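Local coordinates for protein alcohol dehydrogenase (Thermus thermophilus, PDB 2EIH) that probably works as an NAD-dependent oxidoreductase acting on alcohols and carries a bound zinc ion, at residues M1-R9 with E16-E24; I252-I263 with H278-S289. All coordinates share one frame; numbering follows the deposited sequence.

Contact 1 (M1-R9 with E16-E24)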
loop_
_atom_site.group_PDB
_atom_site.type_symbol
_atom_site.label_atom_id
_atom_site.label_comp_id
_atom_site.label_asym_id
_atom_site.label_seq_id
_atom_site.Cartn_x
_atom_site.Cartn_y
_atom_site.Cartn_z
ATOM N N MET A 1 44.441 21.343 -5.745
ATOM C CA MET A 1 43.720 21.297 -4.434
ATOM C C MET A 1 44.189 20.088 -3.631
ATOM O O MET A 1 44.771 19.155 -4.187
ATOM C CB MET A 1 42.212 21.173 -4.663
ATOM C CG MET A 1 41.750 19.810 -5.220
ATOM S SD MET A 1 39.925 19.657 -5.342
ATOM C CE MET A 1 39.704 18.002 -6.036
ATOM N N ARG A 2 43.959 20.105 -2.322
ATOM C CA ARG A 2 44.352 18.962 -1.519
ATOM C C ARG A 2 43.298 17.876 -1.707
ATOM O O ARG A 2 42.102 18.165 -1.859
ATOM C CB ARG A 2 44.461 19.321 -0.035
ATOM C CG ARG A 2 45.751 20.025 0.361
ATOM C CD ARG A 2 45.788 20.313 1.855
ATOM N NE ARG A 2 46.146 19.162 2.687
ATOM C CZ ARG A 2 47.367 18.630 2.748
ATOM N NH1 ARG A 2 48.361 19.138 2.021
ATOM N NH2 ARG A 2 47.604 17.603 3.561
ATOM N N ALA A 3 43.754 16.628 -1.720
ATOM C CA ALA A 3 42.870 15.489 -1.874
ATOM C C ALA A 3 43.616 14.234 -1.481
ATOM O O ALA A 3 44.845 14.181 -1.518
ATOM C CB ALA A 3 42.394 15.381 -3.314
ATOM N N VAL A 4 42.859 13.239 -1.056
ATOM C CA VAL A 4 43.425 11.956 -0.705
ATOM C C VAL A 4 43.069 11.071 -1.881
ATOM O O VAL A 4 41.910 10.714 -2.073
ATOM C CB VAL A 4 42.802 11.381 0.563
ATOM C CG1 VAL A 4 43.164 9.911 0.691
ATOM C CG2 VAL A 4 43.286 12.159 1.766
ATOM N N VAL A 5 44.078 10.753 -2.678
ATOM C CA VAL A 5 43.896 9.917 -3.846
ATOM C C VAL A 5 44.185 8.469 -3.506
ATOM O O VAL A 5 44.774 8.155 -2.467
ATOM C CB VAL A 5 44.816 10.351 -5.010
ATOM C CG1 VAL A 5 44.324 11.666 -5.603
ATOM C CG2 VAL A 5 46.250 10.501 -4.515
ATOM N N MET A 6 43.767 7.598 -4.413
ATOM C CA MET A 6 43.921 6.162 -4.281
ATOM C C MET A 6 44.883 5.709 -5.370
ATOM O O MET A 6 44.456 5.350 -6.468
ATOM C CB MET A 6 42.561 5.525 -4.494
ATOM C CG MET A 6 42.400 4.151 -3.951
ATOM S SD MET A 6 40.716 3.712 -4.284
ATOM C CE MET A 6 40.954 2.152 -5.078
ATOM N N ARG A 7 46.178 5.745 -5.063
ATOM C CA ARG A 7 47.214 5.345 -6.010
ATOM C C ARG A 7 46.983 3.954 -6.582
ATOM O O ARG A 7 47.112 3.738 -7.787
ATOM C CB ARG A 7 48.595 5.388 -5.343
ATOM C CG ARG A 7 49.149 6.795 -5.127
ATOM C CD ARG A 7 49.172 7.589 -6.433
ATOM N NE ARG A 7 49.555 8.981 -6.223
ATOM C CZ ARG A 7 49.383 9.950 -7.118
ATOM N NH1 ARG A 7 48.829 9.683 -8.295
ATOM N NH2 ARG A 7 49.763 11.190 -6.832
ATOM N N ALA A 8 46.652 3.015 -5.703
ATOM C CA ALA A 8 46.412 1.636 -6.093
ATOM C C ALA A 8 45.491 0.982 -5.076
ATOM O O ALA A 8 45.220 1.545 -4.012
ATOM C CB ALA A 8 47.728 0.884 -6.163
ATOM N N ARG A 9 45.024 -0.216 -5.405
ATOM C CA ARG A 9 44.128 -0.965 -4.531
ATOM C C ARG A 9 44.904 -1.801 -3.518
ATOM O O ARG A 9 45.916 -2.420 -3.844
ATOM C CB ARG A 9 43.222 -1.863 -5.377
ATOM C CG ARG A 9 42.440 -1.085 -6.429
ATOM C CD ARG A 9 41.383 -1.931 -7.121
ATOM N NE ARG A 9 40.575 -1.138 -8.043
ATOM C CZ ARG A 9 41.016 -0.655 -9.202
ATOM N NH1 ARG A 9 40.210 0.062 -9.977
ATOM N NH2 ARG A 9 42.258 -0.900 -9.599
ATOM N N GLU A 16 46.853 8.331 -0.022
ATOM C CA GLU A 16 47.852 9.359 0.193
ATOM C C GLU A 16 47.364 10.722 -0.264
ATOM O O GLU A 16 46.466 10.832 -1.099
ATOM C CB GLU A 16 49.153 8.995 -0.534
ATOM C CG GLU A 16 49.022 8.875 -2.047
ATOM C CD GLU A 16 50.368 8.771 -2.747
ATOM O OE1 GLU A 16 51.057 7.745 -2.557
ATOM O OE2 GLU A 16 50.739 9.721 -3.475
ATOM N N VAL A 17 47.971 11.762 0.292
ATOM C CA VAL A 17 47.608 13.128 -0.048
ATOM C C VAL A 17 48.274 13.558 -1.357
ATOM O O VAL A 17 49.468 13.335 -1.551
ATOM C CB VAL A 17 48.028 14.097 1.074
ATOM C CG1 VAL A 17 47.569 15.510 0.736
ATOM C CG2 VAL A 17 47.435 13.635 2.408
ATOM N N ALA A 18 47.498 14.175 -2.245
ATOM C CA ALA A 18 48.013 14.635 -3.534
ATOM C C ALA A 18 47.326 15.927 -3.929
ATOM O O ALA A 18 46.301 16.293 -3.363
ATOM C CB ALA A 18 47.781 13.585 -4.604
ATOM N N ASP A 19 47.900 16.623 -4.901
ATOM C CA ASP A 19 47.327 17.874 -5.358
ATOM C C ASP A 19 46.639 17.658 -6.702
ATOM O O ASP A 19 47.291 17.323 -7.685
ATOM C CB ASP A 19 48.426 18.928 -5.493
ATOM C CG ASP A 19 47.882 20.288 -5.877
ATOM O OD1 ASP A 19 47.140 20.887 -5.065
ATOM O OD2 ASP A 19 48.196 20.763 -6.992
ATOM N N LEU A 20 45.323 17.839 -6.751
ATOM C CA LEU A 20 44.605 17.650 -8.001
ATOM C C LEU A 20 43.980 18.952 -8.451
ATOM O O LEU A 20 43.700 19.835 -7.648
ATOM C CB LEU A 20 43.500 16.604 -7.844
ATOM C CG LEU A 20 43.862 15.261 -7.214
ATOM C CD1 LEU A 20 42.606 14.421 -7.146
ATOM C CD2 LEU A 20 44.951 14.567 -8.017
ATOM N N PRO A 21 43.761 19.094 -9.758
ATOM C CA PRO A 21 43.153 20.326 -10.258
ATOM C C PRO A 21 41.717 20.476 -9.765
ATOM O O PRO A 21 41.031 19.482 -9.528
ATOM C CB PRO A 21 43.248 20.166 -11.777
ATOM C CG PRO A 21 43.194 18.683 -11.968
ATOM C CD PRO A 21 44.077 18.170 -10.859
ATOM N N VAL A 22 41.280 21.720 -9.600
ATOM C CA VAL A 22 39.929 22.005 -9.129
ATOM C C VAL A 22 38.888 21.771 -10.212
ATOM O O VAL A 22 38.922 22.404 -11.267
ATOM C CB VAL A 22 39.791 23.462 -8.659
ATOM C CG1 VAL A 22 38.319 23.834 -8.522
ATOM C CG2 VAL A 22 40.505 23.645 -7.334
ATOM N N PRO A 23 37.932 20.862 -9.954
ATOM C CA PRO A 23 36.878 20.562 -10.929
ATOM C C PRO A 23 36.013 21.777 -11.254
ATOM O O PRO A 23 35.843 22.676 -10.429
ATOM C CB PRO A 23 36.092 19.438 -10.256
ATOM C CG PRO A 23 36.293 19.717 -8.789
ATOM C CD PRO A 23 37.751 20.070 -8.724
ATOM N N GLU A 24 35.474 21.801 -12.466
ATOM C CA GLU A 24 34.642 22.913 -12.886
ATOM C C GLU A 24 33.188 22.478 -13.076
ATOM O O GLU A 24 32.895 21.495 -13.764
ATOM C CB GLU A 24 35.201 23.510 -14.181
ATOM C CG GLU A 24 35.198 25.031 -14.211
ATOM C CD GLU A 24 35.953 25.636 -13.037
ATOM O OE1 GLU A 24 37.108 25.233 -12.797
ATOM O OE2 GLU A 24 35.403 26.531 -12.367
#

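Contact 2 (I252-I263 with H278-S289)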
loop_
_atom_site.group_PDB
_atom_site.type_symbol
_atom_site.label_atom_id
_atom_site.label_comp_id
_atom_site.label_asym_id
_atom_site.label_seq_id
_atom_site.Cartn_x
_atom_site.Cartn_y
_atom_site.Cartn_z
ATOM N N ILE A 252 16.929 -14.777 12.987
ATOM C CA ILE A 252 15.787 -15.554 12.528
ATOM C C ILE A 252 15.063 -16.195 13.703
ATOM O O ILE A 252 13.838 -16.327 13.702
ATOM C CB ILE A 252 16.226 -16.653 11.567
ATOM C CG1 ILE A 252 16.738 -16.020 10.278
ATOM C CG2 ILE A 252 15.060 -17.593 11.286
ATOM C CD1 ILE A 252 17.132 -17.032 9.225
ATOM N N LYS A 253 15.840 -16.573 14.708
ATOM C CA LYS A 253 15.304 -17.200 15.900
ATOM C C LYS A 253 14.562 -16.155 16.742
ATOM O O LYS A 253 13.531 -16.442 17.367
ATOM C CB LYS A 253 16.450 -17.812 16.713
ATOM C CG LYS A 253 16.126 -19.141 17.398
ATOM C CD LYS A 253 16.194 -20.324 16.427
ATOM C CE LYS A 253 17.635 -20.664 16.046
ATOM N NZ LYS A 253 18.451 -21.063 17.233
ATOM N N ALA A 254 15.087 -14.934 16.740
ATOM C CA ALA A 254 14.508 -13.840 17.512
ATOM C C ALA A 254 13.340 -13.156 16.819
ATOM O O ALA A 254 12.636 -12.344 17.420
ATOM C CB ALA A 254 15.586 -12.812 17.825
ATOM N N THR A 255 13.128 -13.493 15.557
ATOM C CA THR A 255 12.056 -12.881 14.792
ATOM C C THR A 255 10.715 -13.562 15.043
ATOM O O THR A 255 10.599 -14.784 14.979
ATOM C CB THR A 255 12.388 -12.917 13.294
ATOM O OG1 THR A 255 13.679 -12.331 13.092
ATOM C CG2 THR A 255 11.357 -12.136 12.502
ATOM N N ALA A 256 9.700 -12.759 15.334
ATOM C CA ALA A 256 8.370 -13.290 15.586
ATOM C C ALA A 256 7.777 -13.806 14.286
ATOM O O ALA A 256 8.320 -13.573 13.208
ATOM C CB ALA A 256 7.474 -12.213 16.176
ATOM N N ASN A 257 6.661 -14.517 14.391
ATOM C CA ASN A 257 6.006 -15.058 13.213
ATOM C C ASN A 257 5.550 -13.923 12.291
ATOM O O ASN A 257 5.137 -12.852 12.749
ATOM C CB ASN A 257 4.814 -15.918 13.638
ATOM C CG ASN A 257 5.235 -17.160 14.416
ATOM O OD1 ASN A 257 4.411 -17.810 15.052
ATOM N ND2 ASN A 257 6.519 -17.497 14.358
ATOM N N GLY A 258 5.651 -14.158 10.987
ATOM C CA GLY A 258 5.243 -13.162 10.012
ATOM C C GLY A 258 6.057 -11.891 10.107
ATOM O O GLY A 258 5.652 -10.841 9.609
ATOM N N GLY A 259 7.217 -11.999 10.745
ATOM C CA GLY A 259 8.085 -10.852 10.916
ATOM C C GLY A 259 8.858 -10.487 9.666
ATOM O O GLY A 259 8.981 -11.272 8.724
ATOM N N ARG A 260 9.388 -9.275 9.668
ATOM C CA ARG A 260 10.155 -8.786 8.550
ATOM C C ARG A 260 11.565 -8.447 9.001
ATOM O O ARG A 260 11.777 -7.899 10.082
ATOM C CB ARG A 260 9.428 -7.586 7.940
ATOM C CG ARG A 260 8.117 -8.025 7.317
ATOM C CD ARG A 260 7.035 -6.981 7.329
ATOM N NE ARG A 260 7.233 -5.927 6.353
ATOM C CZ ARG A 260 6.311 -5.004 6.082
ATOM N NH1 ARG A 260 5.144 -5.022 6.714
ATOM N NH2 ARG A 260 6.547 -4.057 5.184
ATOM N N ILE A 261 12.531 -8.808 8.165
ATOM C CA ILE A 261 13.939 -8.565 8.451
ATOM C C ILE A 261 14.537 -7.784 7.286
ATOM O O ILE A 261 14.503 -8.239 6.150
ATOM C CB ILE A 261 14.683 -9.907 8.615
ATOM C CG1 ILE A 261 13.992 -10.747 9.703
ATOM C CG2 ILE A 261 16.142 -9.668 8.972
ATOM C CD1 ILE A 261 14.393 -12.222 9.709
ATOM N N ALA A 262 15.062 -6.596 7.569
ATOM C CA ALA A 262 15.670 -5.766 6.537
ATOM C C ALA A 262 17.187 -5.893 6.655
ATOM O O ALA A 262 17.753 -5.710 7.729
ATOM C CB ALA A 262 15.253 -4.310 6.712
ATOM N N ILE A 263 17.840 -6.212 5.547
ATOM C CA ILE A 263 19.282 -6.369 5.543
ATOM C C ILE A 263 19.989 -5.369 4.648
ATOM O O ILE A 263 19.749 -5.312 3.448
ATOM C CB ILE A 263 19.674 -7.791 5.114
ATOM C CG1 ILE A 263 19.309 -8.780 6.220
ATOM C CG2 ILE A 263 21.156 -7.845 4.793
ATOM C CD1 ILE A 263 19.688 -10.199 5.918
ATOM N N HIS A 278 12.208 -22.237 8.209
ATOM C CA HIS A 278 11.922 -21.558 9.455
ATOM C C HIS A 278 11.404 -20.186 9.058
ATOM O O HIS A 278 10.573 -19.590 9.741
ATOM C CB HIS A 278 13.200 -21.439 10.285
ATOM C CG HIS A 278 12.958 -21.051 11.709
ATOM N ND1 HIS A 278 13.987 -20.844 12.609
ATOM C CD2 HIS A 278 11.814 -20.832 12.396
ATOM C CE1 HIS A 278 13.483 -20.515 13.780
ATOM N NE2 HIS A 278 12.165 -20.498 13.682
ATOM N N VAL A 279 11.894 -19.705 7.924
ATOM C CA VAL A 279 11.495 -18.410 7.406
ATOM C C VAL A 279 10.256 -18.565 6.539
ATOM O O VAL A 279 9.539 -17.604 6.275
ATOM C CB VAL A 279 12.620 -17.797 6.559
ATOM C CG1 VAL A 279 12.212 -16.423 6.062
ATOM C CG2 VAL A 279 13.892 -17.716 7.381
ATOM N N PHE A 280 10.003 -19.790 6.103
ATOM C CA PHE A 280 8.852 -20.056 5.256
ATOM C C PHE A 280 7.661 -20.487 6.097
ATOM O O PHE A 280 6.584 -19.896 6.012
ATOM C CB PHE A 280 9.204 -21.139 4.236
ATOM C CG PHE A 280 10.580 -20.985 3.644
ATOM C CD1 PHE A 280 11.086 -19.722 3.326
ATOM C CD2 PHE A 280 11.367 -22.107 3.388
ATOM C CE1 PHE A 280 12.355 -19.582 2.762
ATOM C CE2 PHE A 280 12.639 -21.979 2.822
ATOM C CZ PHE A 280 13.134 -20.713 2.508
ATOM N N TYR A 281 7.864 -21.515 6.915
ATOM C CA TYR A 281 6.806 -22.015 7.777
ATOM C C TYR A 281 6.220 -20.883 8.611
ATOM O O TYR A 281 5.003 -20.780 8.759
ATOM C CB TYR A 281 7.342 -23.106 8.707
ATOM C CG TYR A 281 6.316 -23.620 9.692
ATOM C CD1 TYR A 281 5.249 -24.420 9.269
ATOM C CD2 TYR A 281 6.396 -23.290 11.050
ATOM C CE1 TYR A 281 4.288 -24.877 10.173
ATOM C CE2 TYR A 281 5.441 -23.741 11.962
ATOM C CZ TYR A 281 4.390 -24.535 11.516
ATOM O OH TYR A 281 3.442 -24.989 12.407
ATOM N N ARG A 282 7.083 -20.030 9.155
ATOM C CA ARG A 282 6.609 -18.924 9.974
ATOM C C ARG A 282 6.332 -17.661 9.164
ATOM O O ARG A 282 6.130 -16.591 9.727
ATOM C CB ARG A 282 7.605 -18.632 11.103
ATOM C CG ARG A 282 7.832 -19.819 12.044
ATOM C CD ARG A 282 8.473 -19.387 13.358
ATOM N NE ARG A 282 9.590 -18.472 13.132
ATOM C CZ ARG A 282 10.373 -17.982 14.088
ATOM N NH1 ARG A 282 10.171 -18.312 15.359
ATOM N NH2 ARG A 282 11.360 -17.157 13.770
ATOM N N GLN A 283 6.318 -17.800 7.843
ATOM C CA GLN A 283 6.030 -16.688 6.950
ATOM C C GLN A 283 6.878 -15.433 7.176
ATOM O O GLN A 283 6.376 -14.312 7.147
ATOM C CB GLN A 283 4.549 -16.324 7.046
ATOM C CG GLN A 283 3.626 -17.502 6.835
ATOM C CD GLN A 283 2.188 -17.086 6.596
ATOM O OE1 GLN A 283 1.865 -16.457 5.586
ATOM N NE2 GLN A 283 1.316 -17.426 7.536
ATOM N N LEU A 284 8.169 -15.625 7.398
ATOM C CA LEU A 284 9.067 -14.503 7.595
ATOM C C LEU A 284 9.403 -13.876 6.248
ATOM O O LEU A 284 9.197 -14.490 5.196
ATOM C CB LEU A 284 10.340 -14.976 8.298
ATOM C CG LEU A 284 10.286 -15.080 9.827
ATOM C CD1 LEU A 284 8.958 -15.627 10.320
ATOM C CD2 LEU A 284 11.437 -15.953 10.285
ATOM N N SER A 285 9.907 -12.645 6.285
ATOM C CA SER A 285 10.277 -11.917 5.070
ATOM C C SER A 285 11.670 -11.331 5.236
ATOM O O SER A 285 11.955 -10.660 6.219
ATOM C CB SER A 285 9.302 -10.758 4.814
ATOM O OG SER A 285 7.935 -11.173 4.901
ATOM N N ILE A 286 12.538 -11.592 4.273
ATOM C CA ILE A 286 13.889 -11.054 4.300
ATOM C C ILE A 286 13.985 -10.065 3.153
ATOM O O ILE A 286 13.787 -10.423 1.996
ATOM C CB ILE A 286 14.929 -12.155 4.097
ATOM C CG1 ILE A 286 14.757 -13.218 5.177
ATOM C CG2 ILE A 286 16.334 -11.565 4.148
ATOM C CD1 ILE A 286 15.351 -14.544 4.813
ATOM N N LEU A 287 14.314 -8.825 3.478
ATOM C CA LEU A 287 14.367 -7.778 2.481
ATOM C C LEU A 287 15.735 -7.118 2.358
ATOM O O LEU A 287 16.276 -6.602 3.336
ATOM C CB LEU A 287 13.326 -6.722 2.847
ATOM C CG LEU A 287 11.960 -7.273 3.293
ATOM C CD1 LEU A 287 11.218 -6.256 4.138
ATOM C CD2 LEU A 287 11.151 -7.659 2.077
ATOM N N GLY A 288 16.297 -7.125 1.155
ATOM C CA GLY A 288 17.590 -6.487 0.957
ATOM C C GLY A 288 17.361 -5.009 0.677
ATOM O O GLY A 288 16.397 -4.650 0.003
ATOM N N SER A 289 18.235 -4.149 1.181
ATOM C CA SER A 289 18.080 -2.727 0.969
ATOM C C SER A 289 19.401 -1.987 0.851
ATOM O O SER A 289 20.271 -2.097 1.710
ATOM C CB SER A 289 17.253 -2.115 2.101
ATOM O OG SER A 289 17.276 -0.684 2.051
HETATM O O HOH W 1 6.495 -11.399 6.927
#

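Contact 1 (M1-R9 with E16-E24)
Val-5 and Ala-18 meet where the packing is tightest: CG2 of Val-5 sits 3.4 Å from CB of Ala-18, closer than two methyl groups usually come. With CG1 set anti to the carbonyl carbon (chi1 -72°), Val-5 points CG2 at Ala-18 and CG1, obliquely, at CD1 of Leu-20, 3.6 Å away. That same leucine methyl also lies 4.0 Å from CB of Ala-3, closing a small apolar patch; Pro-58 packs on Val-5, Val-60 on Leu-20 and Ala-122 on Ala-3.

Under these side chains runs a beta hairpin, strand 2-6 antiparallel to strand 15-19, with 2-6 in the middle of a small sheet whose other neighbour is strand 59-60. Ala-3/Ala-18 and Val-5/Glu-16 are its hydrogen-bonded pairs; Ala-18 N to Ala-3 O is short at 2.8 Å, whereas the return bond from Ala-3 N is weak. Met-1, at the chain start, is well covered too: its extended side chain carries CE to within 3.9 Å of CD of Pro-23. Its amino group bonds to Leu-20 O, and Met-1 N makes a 2.8 Å salt bridge to OD1 of Asp-19, meeting it from above the carboxylate plane.

The other charged side chains lie on the more exposed side. Here Arg-7 turns its NE straight at OE2 of Glu-16, a 3.1 Å salt bridge with 177° at the hydrogen. The carboxylate stands almost perpendicular to the guanidinium, so OE2 lies in the guanidinium plane yet is met from above its own. With an alanine in place of Glu-16, Arg-7 would probably lose its charged mate here and be freer to swing into solvent. Arg-2, also exposed, lays one guanidinium face over CG1 of Val-17, off-centre.

Contact 2 (I252-I263 with H278-S289)
The contact is a beta-alpha-beta unit at the edge of the parallel sheet of the Rossmann-type domain: strands 259-263 and 285-288, joined through the short, weakly bonded helix 278-281. Ile-261 and Ile-263 turn both their N-H and C=O groups to the neighbouring strand, bonding to Ser-285, Leu-287 and Ser-289; Leu-287 N to Ile-261 O measures 2.7 Å. Strand 285-288 is outermost within the chain, but the second subunit pairs antiparallel with it and carries the sheet across the interface.

Before the strands, each segment turns a corner. Ala-256 to Gly-259 form a type II turn, and Gly-258, at positive phi, sends its N-H to Arg-282 O at 2.8 Å, the C=O pointing straight at the donor (179°). Gln-283 ends the short helix in a Schellman motif, and Leu-284 then fits its side chain between the turn and the end of helix 248-254: CD1 lies 3.6 Å from Ala-256 O, CD2 4.1 Å from CG2 of Ile-252.

Leu-284 CD2 also meets the edge of the Arg-282 guanidinium, which the bend at chi3 (-46°) brings to that helix end. Thr-255 O lies over one face and Ile-252 O at the edge, carbonyls likely to favour the positive charge; NE2 of the poorly ordered His-278 covers the opposite face. Arg-228, close by, brings a like charge.

On the face of Ile-261, Ile-263 and Ile-286 run side by side with CD1 and CG2 4.0 Å apart, both resting on Phe-248. On the face of Ser-285 a water lies within bonding distance of Gly-259 O (3.1 Å), Gln-283 O (2.9 Å) and Ser-285 OG, with more acceptors in reach than it has protons.

How the contacts relate
Both contacts pair neighbouring strands, but they share no element and lie on opposite sides of the chain's centre, their centres about 44 Å apart and their nearest atoms about 22 Å. Contact 1 is the more superficial: an antiparallel hairpin at the chain start, with a modest apolar patch and charged pairs on its exposed side. No other subunit of the assembly touches it. Contact 2 is mostly buried and parallel, held by regular backbone bonds and aliphatic packing; its arginine meets backbone carbonyls rather than a carboxylate. It also borders another subunit, whose strand continues the sheet. Neither lies at the zinc site.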